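Local coordinates for GGDEF family protein (Vibrio cholerae, PDB 5GZS), which binds arginine in its periplasmic portion and, as a diguanylate cyclase, probably makes cyclic di-GMP in response to what that portion senses, at residues Y80-G85 and N142-M147; G86-E91 and D153-N158; I76-L81 and S198-Q203. All coordinates share one frame; numbering follows the deposited sequence.

Interaction 1 of 3, residues Y80-G85 and N142-M147; sequences YLYSYG and NQLKPM. With ARG (arginine), chain B.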
loop_
_atom_site.group_PDB
_atom_site.type_symbol
_atom_site.label_atom_id
_atom_site.label_comp_id
_atom_site.label_asym_id
_atom_site.label_seq_id
_atom_site.Cartn_x
_atom_site.Cartn_y
_atom_site.Cartn_z
ATOM N N TYR A 80 -8.859 -17.665 10.574
ATOM C CA TYR A 80 -9.968 -17.140 9.780
ATOM C C TYR A 80 -10.709 -16.003 10.477
ATOM O O TYR A 80 -10.816 -15.959 11.727
ATOM C CB TYR A 80 -10.980 -18.262 9.426
ATOM C CG TYR A 80 -10.383 -19.488 8.740
ATOM C CD1 TYR A 80 -9.843 -20.537 9.496
ATOM C CD2 TYR A 80 -10.393 -19.612 7.356
ATOM C CE1 TYR A 80 -9.310 -21.648 8.904
ATOM C CE2 TYR A 80 -9.865 -20.735 6.735
ATOM C CZ TYR A 80 -9.313 -21.749 7.526
ATOM O OH TYR A 80 -8.767 -22.863 6.951
ATOM N N LEU A 81 -11.204 -15.078 9.651
ATOM C CA LEU A 81 -12.268 -14.166 10.058
ATOM C C LEU A 81 -13.594 -14.865 9.780
ATOM O O LEU A 81 -13.929 -15.131 8.616
ATOM C CB LEU A 81 -12.201 -12.832 9.299
ATOM C CG LEU A 81 -13.382 -11.875 9.549
ATOM C CD1 LEU A 81 -13.471 -11.419 11.025
ATOM C CD2 LEU A 81 -13.283 -10.699 8.621
ATOM N N TYR A 82 -14.335 -15.192 10.833
ATOM C CA TYR A 82 -15.677 -15.729 10.640
ATOM C C TYR A 82 -16.718 -14.602 10.638
ATOM O O TYR A 82 -16.739 -13.741 11.523
ATOM C CB TYR A 82 -16.017 -16.751 11.724
ATOM C CG TYR A 82 -15.081 -17.919 11.774
ATOM C CD1 TYR A 82 -15.320 -19.059 11.011
ATOM C CD2 TYR A 82 -13.957 -17.884 12.582
ATOM C CE1 TYR A 82 -14.462 -20.134 11.055
ATOM C CE2 TYR A 82 -13.094 -18.942 12.639
ATOM C CZ TYR A 82 -13.339 -20.064 11.868
ATOM O OH TYR A 82 -12.469 -21.118 11.948
ATOM N N SER A 83 -17.599 -14.610 9.656
ATOM C CA SER A 83 -18.546 -13.512 9.560
ATOM C C SER A 83 -19.714 -13.867 8.666
ATOM O O SER A 83 -19.591 -14.609 7.689
ATOM C CB SER A 83 -17.859 -12.232 9.045
ATOM O OG SER A 83 -17.377 -12.361 7.706
ATOM N N TYR A 84 -20.863 -13.336 9.042
ATOM C CA TYR A 84 -22.063 -13.480 8.250
ATOM C C TYR A 84 -21.839 -12.620 7.019
ATOM O O TYR A 84 -21.682 -11.400 7.134
ATOM C CB TYR A 84 -23.309 -13.069 9.070
ATOM C CG TYR A 84 -23.790 -14.172 9.991
ATOM C CD1 TYR A 84 -24.221 -15.384 9.465
ATOM C CD2 TYR A 84 -23.799 -14.018 11.379
ATOM C CE1 TYR A 84 -24.651 -16.418 10.277
ATOM C CE2 TYR A 84 -24.242 -15.059 12.217
ATOM C CZ TYR A 84 -24.665 -16.258 11.647
ATOM O OH TYR A 84 -25.105 -17.323 12.414
ATOM N N GLY A 85 -21.751 -13.254 5.853
ATOM C CA GLY A 85 -21.523 -12.522 4.616
ATOM C C GLY A 85 -20.099 -12.555 4.078
ATOM O O GLY A 85 -19.881 -12.390 2.874
ATOM N N ASN A 142 -9.885 -24.842 14.213
ATOM C CA ASN A 142 -10.779 -25.531 15.162
ATOM C C ASN A 142 -12.251 -25.155 15.024
ATOM O O ASN A 142 -13.153 -25.974 15.241
ATOM C CB ASN A 142 -10.332 -25.241 16.584
ATOM C CG ASN A 142 -8.880 -25.604 16.814
ATOM O OD1 ASN A 142 -7.974 -24.993 16.237
ATOM N ND2 ASN A 142 -8.650 -26.605 17.652
ATOM N N GLN A 143 -12.494 -23.909 14.654
ATOM C CA GLN A 143 -13.854 -23.418 14.566
ATOM C C GLN A 143 -14.465 -23.575 13.178
ATOM O O GLN A 143 -15.672 -23.420 13.020
ATOM C CB GLN A 143 -13.903 -21.953 14.976
ATOM C CG GLN A 143 -13.299 -21.660 16.338
ATOM C CD GLN A 143 -13.990 -22.407 17.470
ATOM O OE1 GLN A 143 -15.175 -22.738 17.376
ATOM N NE2 GLN A 143 -13.257 -22.649 18.566
ATOM N N LEU A 144 -13.649 -23.911 12.185
ATOM C CA LEU A 144 -14.094 -23.861 10.797
ATOM C C LEU A 144 -15.329 -24.718 10.511
ATOM O O LEU A 144 -16.368 -24.206 10.053
ATOM C CB LEU A 144 -12.959 -24.277 9.859
ATOM C CG LEU A 144 -13.282 -24.000 8.387
ATOM C CD1 LEU A 144 -13.578 -22.522 8.203
ATOM C CD2 LEU A 144 -12.139 -24.419 7.479
ATOM N N LYS A 145 -15.212 -26.021 10.762
ATOM C CA LYS A 145 -16.298 -26.946 10.460
ATOM C C LYS A 145 -17.578 -26.585 11.265
ATOM O O LYS A 145 -18.632 -26.394 10.666
ATOM C CB LYS A 145 -15.836 -28.393 10.693
ATOM C CG LYS A 145 -16.861 -29.478 10.362
ATOM C CD LYS A 145 -16.284 -30.877 10.603
ATOM C CE LYS A 145 -15.835 -31.459 9.284
ATOM N NZ LYS A 145 -14.795 -32.532 9.356
ATOM N N PRO A 146 -17.491 -26.429 12.600
ATOM C CA PRO A 146 -18.754 -26.080 13.269
ATOM C C PRO A 146 -19.291 -24.711 12.866
ATOM O O PRO A 146 -20.507 -24.543 12.769
ATOM C CB PRO A 146 -18.393 -26.103 14.759
ATOM C CG PRO A 146 -16.891 -25.941 14.798
ATOM C CD PRO A 146 -16.382 -26.611 13.559
HETATM N N MSE A 147 -18.405 -23.755 12.613
HETATM C CA MSE A 147 -18.850 -22.407 12.259
HETATM C C MSE A 147 -19.537 -22.365 10.888
HETATM O O MSE A 147 -20.600 -21.781 10.757
HETATM C CB MSE A 147 -17.673 -21.426 12.293
HETATM C CG MSE A 147 -18.025 -20.008 12.666
HETATM SE SE MSE A 147 -18.774 -19.861 14.444
HETATM C CE MSE A 147 -17.345 -18.891 15.366
HETATM N N ARG B . -1.884 -20.150 18.032
HETATM C CA ARG B . -2.560 -19.042 18.690
HETATM C C ARG B . -2.173 -18.968 20.162
HETATM O O ARG B . -2.251 -17.916 20.795
HETATM C CB ARG B . -4.065 -19.180 18.546
HETATM C CG ARG B . -4.644 -20.402 19.232
HETATM C CD ARG B . -6.059 -20.601 18.734
HETATM N NE ARG B . -6.730 -21.690 19.409
HETATM C CZ ARG B . -6.485 -22.972 19.174
HETATM N NH1 ARG B . -5.565 -23.329 18.283
HETATM N NH2 ARG B . -7.152 -23.893 19.848
HETATM O OXT ARG B . -1.772 -19.963 20.755
#
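L144 meets Y80 with both methyls and Y82 with CD1. Its CD1 sits over the middle of the Y80 ring, 4.2 Å from the centroid and almost exactly on the ring normal, a CH-pi contact. The other methyl, CD2, lies 3.9 Å from CZ of Y80. CG of L144 is anti to its own backbone N (chi1 -170°), and the fork beyond it also brings CD1 to within 3.8 Å of Y82 CE1.

Y82 meets three residues of 142-147. CA of L144 lies at its edge, CB of Q143 is 3.7 Å from its CZ, and CG of M147, a selenomethionine in this crystal, comes up obliquely beside its CD1. The selenium stands 5.3 Å from the ring centroid, 28° off the normal, a Met-aromatic contact of oblique type. The hydroxyl of Y82 is bonded to A140 O rather than to the nearby L144 N, where the angle is poor.

In the second shell, M147 N bonds back to Q143 O. N142, one residue earlier, belongs to the arginine pocket and is anchored through ND2 to E11 O. Helix 144-149 thus packs on the middle strand 79-83 of an antiparallel sheet, with V154 of strand 153-156 alongside, helix 121-129 against M147 and helix 189-218 beyond L144.

Interaction 2 of 3, residues G86-E91 and D153-N158; sequences GLRLPE and DVQLLN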
loop_
_atom_site.group_PDB
_atom_site.type_symbol
_atom_site.label_atom_id
_atom_site.label_comp_id
_atom_site.label_asym_id
_atom_site.label_seq_id
_atom_site.Cartn_x
_atom_site.Cartn_y
_atom_site.Cartn_z
ATOM N N GLY A 86 -19.121 -12.765 4.955
ATOM C CA GLY A 86 -17.735 -12.848 4.530
ATOM C C GLY A 86 -17.064 -11.490 4.424
ATOM O O GLY A 86 -16.605 -11.082 3.355
ATOM N N LEU A 87 -16.991 -10.785 5.544
ATOM C CA LEU A 87 -16.426 -9.450 5.543
ATOM C C LEU A 87 -14.904 -9.494 5.531
ATOM O O LEU A 87 -14.303 -10.567 5.533
ATOM C CB LEU A 87 -16.935 -8.684 6.753
ATOM C CG LEU A 87 -18.462 -8.603 6.759
ATOM C CD1 LEU A 87 -18.993 -8.218 8.132
ATOM C CD2 LEU A 87 -18.889 -7.592 5.717
ATOM N N ARG A 88 -14.277 -8.328 5.504
ATOM C CA ARG A 88 -12.846 -8.280 5.729
ATOM C C ARG A 88 -12.572 -7.551 7.046
ATOM O O ARG A 88 -13.436 -6.830 7.553
ATOM C CB ARG A 88 -12.138 -7.603 4.562
ATOM C CG ARG A 88 -11.952 -8.499 3.352
ATOM C CD ARG A 88 -10.941 -7.896 2.388
ATOM N NE ARG A 88 -10.922 -6.437 2.492
ATOM C CZ ARG A 88 -10.293 -5.631 1.643
ATOM N NH1 ARG A 88 -9.634 -6.134 0.603
ATOM N NH2 ARG A 88 -10.332 -4.317 1.833
ATOM N N LEU A 89 -11.392 -7.778 7.612
ATOM C CA LEU A 89 -10.935 -7.019 8.773
ATOM C C LEU A 89 -11.199 -5.517 8.638
ATOM O O LEU A 89 -11.871 -4.932 9.480
ATOM C CB LEU A 89 -9.449 -7.255 9.005
ATOM C CG LEU A 89 -9.105 -8.689 9.361
ATOM C CD1 LEU A 89 -7.627 -8.910 9.219
ATOM C CD2 LEU A 89 -9.536 -8.933 10.784
ATOM N N PRO A 90 -10.710 -4.880 7.564
ATOM C CA PRO A 90 -10.934 -3.431 7.582
ATOM C C PRO A 90 -12.396 -3.024 7.383
ATOM O O PRO A 90 -12.647 -1.897 6.983
ATOM C CB PRO A 90 -10.077 -2.940 6.411
ATOM C CG PRO A 90 -10.084 -4.087 5.449
ATOM C CD PRO A 90 -10.074 -5.325 6.305
ATOM N N GLU A 91 -13.338 -3.920 7.655
ATOM C CA GLU A 91 -14.759 -3.600 7.548
ATOM C C GLU A 91 -15.473 -3.743 8.886
ATOM O O GLU A 91 -16.701 -3.730 8.940
ATOM C CB GLU A 91 -15.462 -4.505 6.537
ATOM C CG GLU A 91 -15.019 -4.395 5.102
ATOM C CD GLU A 91 -15.751 -5.409 4.220
ATOM O OE1 GLU A 91 -15.121 -6.407 3.799
ATOM O OE2 GLU A 91 -16.964 -5.217 3.966
ATOM N N ASP A 153 -19.432 -17.501 6.959
ATOM C CA ASP A 153 -18.402 -17.509 5.925
ATOM C C ASP A 153 -17.048 -17.203 6.550
ATOM O O ASP A 153 -16.966 -16.706 7.673
ATOM C CB ASP A 153 -18.717 -16.498 4.824
ATOM C CG ASP A 153 -18.114 -16.882 3.457
ATOM O OD1 ASP A 153 -17.283 -17.814 3.365
ATOM O OD2 ASP A 153 -18.478 -16.220 2.457
ATOM N N VAL A 154 -15.982 -17.512 5.824
ATOM C CA VAL A 154 -14.647 -17.213 6.310
ATOM C C VAL A 154 -13.861 -16.412 5.298
ATOM O O VAL A 154 -14.156 -16.434 4.099
ATOM C CB VAL A 154 -13.854 -18.498 6.664
ATOM C CG1 VAL A 154 -14.455 -19.123 7.818
ATOM C CG2 VAL A 154 -13.862 -19.461 5.543
ATOM N N GLN A 155 -12.892 -15.670 5.818
ATOM C CA GLN A 155 -11.788 -15.140 5.037
ATOM C C GLN A 155 -10.491 -15.664 5.711
ATOM O O GLN A 155 -10.244 -15.395 6.900
ATOM C CB GLN A 155 -11.854 -13.614 4.982
ATOM C CG GLN A 155 -10.611 -12.908 4.434
ATOM C CD GLN A 155 -10.500 -11.447 4.929
ATOM O OE1 GLN A 155 -11.403 -10.926 5.593
ATOM N NE2 GLN A 155 -9.378 -10.798 4.628
ATOM N N LEU A 156 -9.705 -16.457 4.977
ATOM C CA LEU A 156 -8.413 -16.937 5.470
ATOM C C LEU A 156 -7.511 -15.756 5.715
ATOM O O LEU A 156 -7.249 -14.978 4.804
ATOM C CB LEU A 156 -7.751 -17.891 4.483
ATOM C CG LEU A 156 -6.483 -18.571 5.023
ATOM C CD1 LEU A 156 -6.823 -19.276 6.323
ATOM C CD2 LEU A 156 -5.860 -19.562 4.021
ATOM N N LEU A 157 -7.048 -15.609 6.948
ATOM C CA LEU A 157 -6.255 -14.449 7.293
ATOM C C LEU A 157 -4.765 -14.676 7.110
ATOM O O LEU A 157 -4.009 -13.739 7.253
ATOM C CB LEU A 157 -6.536 -14.016 8.743
ATOM C CG LEU A 157 -7.974 -13.544 9.045
ATOM C CD1 LEU A 157 -8.025 -12.839 10.365
ATOM C CD2 LEU A 157 -8.552 -12.638 7.938
ATOM N N ASN A 158 -4.327 -15.897 6.791
ATOM C CA ASN A 158 -2.883 -16.224 6.853
ATOM C C ASN A 158 -2.067 -15.537 5.775
ATOM O O ASN A 158 -0.884 -15.287 5.944
ATOM C CB ASN A 158 -2.650 -17.738 6.765
ATOM C CG ASN A 158 -3.091 -18.465 8.021
ATOM O OD1 ASN A 158 -4.260 -18.850 8.146
ATOM N ND2 ASN A 158 -2.167 -18.660 8.953
#
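R88, whose side chain lies across that of Q155, gives its backbone N to OE1 of E91 at 2.7 Å. The carboxylate oxygen is met from above its plane, 53° out of it, and the bond closes a short turn within 86-91. On the side facing the strand, CG of R88 rests 3.6 Å from CD of Q155; the two side chains pass each other obliquely. Q155 reaches this point with CG anti to its backbone N (chi1 168°) and an extended chain beyond, which lays the end of the side chain beside L87 and R88.

At the start of the contact the two chains are closest. CB of D153 lies 3.8 Å from G86 N, and G86 takes a positive phi of 85°, a conformation readily adopted by glycine. The D153 carboxylate turns back on its own strand, OD1 receiving V154 N at 2.8 Å on the anti side and out of plane; OD2 makes a long, weak ion pair with R432. Further on the segments diverge, and L89 and L157 meet tip to tip, CD1 of the former 4.0 Å from CD2 of the latter, with Y111 and L161 packing around L89.

S83 OG holds L87 N as the chain doubles back from strand 79-83. What results is a return loop running beside strand 153-156, itself paired with 79-83 through backbone bonds, within an antiparallel sheet of a domain assigned to the family 3 solute-binding proteins.

Interaction 3 of 3, residues I76-L81 and S198-Q203; sequences IEYTYL and SIQKYQ. With ARG (arginine), chain B.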
loop_
_atom_site.group_PDB
_atom_site.type_symbol
_atom_site.label_atom_id
_atom_site.label_comp_id
_atom_site.label_asym_id
_atom_site.label_seq_id
_atom_site.Cartn_x
_atom_site.Cartn_y
_atom_site.Cartn_z
ATOM N N ILE A 76 2.223 -24.346 10.680
ATOM C CA ILE A 76 1.387 -23.152 10.636
ATOM C C ILE A 76 0.026 -23.447 11.267
ATOM O O ILE A 76 -0.271 -24.576 11.651
ATOM C CB ILE A 76 1.168 -22.609 9.184
ATOM C CG1 ILE A 76 0.332 -23.581 8.347
ATOM C CG2 ILE A 76 2.488 -22.258 8.506
ATOM C CD1 ILE A 76 0.191 -23.168 6.917
ATOM N N GLU A 77 -0.795 -22.415 11.374
ATOM C CA GLU A 77 -2.131 -22.559 11.909
ATOM C C GLU A 77 -3.093 -21.752 11.032
ATOM O O GLU A 77 -2.989 -20.527 10.940
ATOM C CB GLU A 77 -2.156 -22.089 13.361
ATOM C CG GLU A 77 -3.480 -22.181 14.075
ATOM C CD GLU A 77 -3.408 -21.487 15.433
ATOM O OE1 GLU A 77 -2.862 -20.352 15.470
ATOM O OE2 GLU A 77 -3.889 -22.060 16.449
ATOM N N TYR A 78 -4.015 -22.434 10.366
ATOM C CA TYR A 78 -4.985 -21.731 9.528
ATOM C C TYR A 78 -5.870 -20.847 10.420
ATOM O O TYR A 78 -6.409 -21.305 11.439
ATOM C CB TYR A 78 -5.822 -22.715 8.717
ATOM C CG TYR A 78 -5.129 -23.265 7.490
ATOM C CD1 TYR A 78 -4.227 -24.316 7.584
ATOM C CD2 TYR A 78 -5.398 -22.748 6.226
ATOM C CE1 TYR A 78 -3.610 -24.816 6.457
ATOM C CE2 TYR A 78 -4.791 -23.237 5.110
ATOM C CZ TYR A 78 -3.897 -24.262 5.218
ATOM O OH TYR A 78 -3.291 -24.759 4.077
ATOM N N THR A 79 -5.993 -19.580 10.035
ATOM C CA THR A 79 -6.635 -18.580 10.865
ATOM C C THR A 79 -7.637 -17.774 10.054
ATOM O O THR A 79 -7.316 -17.271 8.974
ATOM C CB THR A 79 -5.597 -17.639 11.509
ATOM O OG1 THR A 79 -4.779 -18.391 12.422
ATOM C CG2 THR A 79 -6.288 -16.493 12.278
ATOM N N TYR A 80 -8.859 -17.665 10.574
ATOM C CA TYR A 80 -9.968 -17.140 9.780
ATOM C C TYR A 80 -10.709 -16.003 10.477
ATOM O O TYR A 80 -10.816 -15.959 11.727
ATOM C CB TYR A 80 -10.980 -18.262 9.426
ATOM C CG TYR A 80 -10.383 -19.488 8.740
ATOM C CD1 TYR A 80 -9.843 -20.537 9.496
ATOM C CD2 TYR A 80 -10.393 -19.612 7.356
ATOM C CE1 TYR A 80 -9.310 -21.648 8.904
ATOM C CE2 TYR A 80 -9.865 -20.735 6.735
ATOM C CZ TYR A 80 -9.313 -21.749 7.526
ATOM O OH TYR A 80 -8.767 -22.863 6.951
ATOM N N LEU A 81 -11.204 -15.078 9.651
ATOM C CA LEU A 81 -12.268 -14.166 10.058
ATOM C C LEU A 81 -13.594 -14.865 9.780
ATOM O O LEU A 81 -13.929 -15.131 8.616
ATOM C CB LEU A 81 -12.201 -12.832 9.299
ATOM C CG LEU A 81 -13.382 -11.875 9.549
ATOM C CD1 LEU A 81 -13.471 -11.419 11.025
ATOM C CD2 LEU A 81 -13.283 -10.699 8.621
ATOM N N SER A 198 -2.430 -32.258 3.825
ATOM C CA SER A 198 -3.697 -32.855 4.275
ATOM C C SER A 198 -4.562 -31.805 4.939
ATOM O O SER A 198 -5.756 -31.790 4.734
ATOM C CB SER A 198 -3.477 -34.077 5.197
ATOM O OG SER A 198 -2.964 -33.742 6.472
ATOM N N ILE A 199 -3.947 -30.893 5.691
ATOM C CA ILE A 199 -4.697 -29.834 6.336
ATOM C C ILE A 199 -5.286 -28.861 5.320
ATOM O O ILE A 199 -6.435 -28.424 5.456
ATOM C CB ILE A 199 -3.833 -29.039 7.323
ATOM C CG1 ILE A 199 -3.229 -29.968 8.355
ATOM C CG2 ILE A 199 -4.665 -27.973 8.001
ATOM C CD1 ILE A 199 -4.234 -30.946 8.948
ATOM N N GLN A 200 -4.489 -28.511 4.311
ATOM C CA GLN A 200 -4.983 -27.623 3.245
ATOM C C GLN A 200 -6.190 -28.250 2.550
ATOM O O GLN A 200 -7.227 -27.616 2.374
ATOM C CB GLN A 200 -3.879 -27.345 2.239
ATOM C CG GLN A 200 -4.343 -26.744 0.960
ATOM C CD GLN A 200 -4.076 -25.273 0.901
ATOM O OE1 GLN A 200 -4.589 -24.494 1.710
ATOM N NE2 GLN A 200 -3.225 -24.876 -0.044
ATOM N N LYS A 201 -6.050 -29.525 2.210
ATOM C CA LYS A 201 -7.098 -30.303 1.585
ATOM C C LYS A 201 -8.311 -30.335 2.496
ATOM O O LYS A 201 -9.457 -30.232 2.043
ATOM C CB LYS A 201 -6.579 -31.732 1.285
ATOM C CG LYS A 201 -7.608 -32.726 0.722
ATOM C CD LYS A 201 -8.345 -32.136 -0.487
ATOM C CE LYS A 201 -9.107 -33.188 -1.297
ATOM N NZ LYS A 201 -10.501 -32.787 -1.688
ATOM N N TYR A 202 -8.047 -30.459 3.796
ATOM C CA TYR A 202 -9.113 -30.650 4.748
ATOM C C TYR A 202 -9.941 -29.406 4.817
ATOM O O TYR A 202 -11.145 -29.487 4.688
ATOM C CB TYR A 202 -8.565 -31.022 6.114
ATOM C CG TYR A 202 -9.622 -31.199 7.184
ATOM C CD1 TYR A 202 -10.109 -30.108 7.901
ATOM C CD2 TYR A 202 -10.116 -32.459 7.497
ATOM C CE1 TYR A 202 -11.066 -30.266 8.887
ATOM C CE2 TYR A 202 -11.086 -32.625 8.487
ATOM C CZ TYR A 202 -11.544 -31.527 9.177
ATOM O OH TYR A 202 -12.479 -31.693 10.158
ATOM N N GLN A 203 -9.316 -28.237 4.994
ATOM C CA GLN A 203 -10.112 -27.014 5.173
ATOM C C GLN A 203 -10.661 -26.472 3.849
ATOM O O GLN A 203 -11.741 -25.891 3.817
ATOM C CB GLN A 203 -9.313 -25.942 5.933
ATOM C CG GLN A 203 -7.991 -25.444 5.333
ATOM C CD GLN A 203 -8.182 -24.376 4.259
ATOM O OE1 GLN A 203 -8.786 -23.324 4.485
ATOM N NE2 GLN A 203 -7.681 -24.664 3.073
HETATM N N ARG B . -1.884 -20.150 18.032
HETATM C CA ARG B . -2.560 -19.042 18.690
HETATM C C ARG B . -2.173 -18.968 20.162
HETATM O O ARG B . -2.251 -17.916 20.795
HETATM C CB ARG B . -4.065 -19.180 18.546
HETATM C CG ARG B . -4.644 -20.402 19.232
HETATM C CD ARG B . -6.059 -20.601 18.734
HETATM N NE ARG B . -6.730 -21.690 19.409
HETATM C CZ ARG B . -6.485 -22.972 19.174
HETATM N NH1 ARG B . -5.565 -23.329 18.283
HETATM N NH2 ARG B . -7.152 -23.893 19.848
HETATM O OXT ARG B . -1.772 -19.963 20.755
#
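Y78, just before strand 79-83, and Y80 within it reach to the long helix 189-218, meeting I199, Q200 and Q203 in a strand-on-helix contact of the solute-binding-protein fold. The tight part centres on Q203. Its CG takes the crowded position between backbone N and carbonyl carbon (chi1 59°) and comes to lie over the face of the Y78 ring, a CH-pi contact 4.0 Å from the centroid and offset toward the rim. The amide beyond is nearly parallel to both tyrosine rings. Its OE1 lies in the plane of the Y80 ring, at the edge, and accepts the Y80 hydroxyl at 2.5 Å, the donor tilted 21° from the carbonyl plane. Because R207 NH1 also donates to this oxygen, two groups grip one buried acceptor. The other end of the amide is pinned too: Q203 NE2 donates to Q200 O at 3.1 Å, in the carbonyl plane and on a lone pair, which fixes the amide's rotation. CG2 of I199 completes the packed patch, approaching CE1 of Y78 obliquely at 3.7 Å.

The looser side is at Q200, an exposed residue whose bent side chain touches a crystal neighbour. Its OE1 accepts the hydroxyl of Y78 at 2.7 Å, but the donor stands 67° out of the carbonyl plane, much farther from it than at Q203.

N158 steadies the strand's entry by bonding E77 O and T79 N. Between Y78 and the ligand stands E77, pointing away from the helix with CG anti to its backbone N. Its carboxylate spans the bound arginine, OE1 taking the alpha-amino N at 2.7 Å and OE2 taking NH1 of the guanidinium at 2.8 Å.

Overall arrangement
From the N terminus, the chain first reaches 76-81, where interaction 3 opens the widest loop; it closes only at 198-203 on the long helix. Interaction 1 starts from the same strand, sharing Y80 and L81, and closes earlier, at 142-147. Interaction 2 opens next, at 86-91, and closes at 153-158, after interaction 1 has ended, so these two cross while interaction 2 is nested within the loop of interaction 3. Strand 79-83 is the common element: backbone bonds tie it to 153-156, and helices 144-149 and 189-218 pack against its tyrosines. Those helices also meet directly, through K145 NZ and Y202 OH. Interactions 1 and 3 both extend to the arginine pocket.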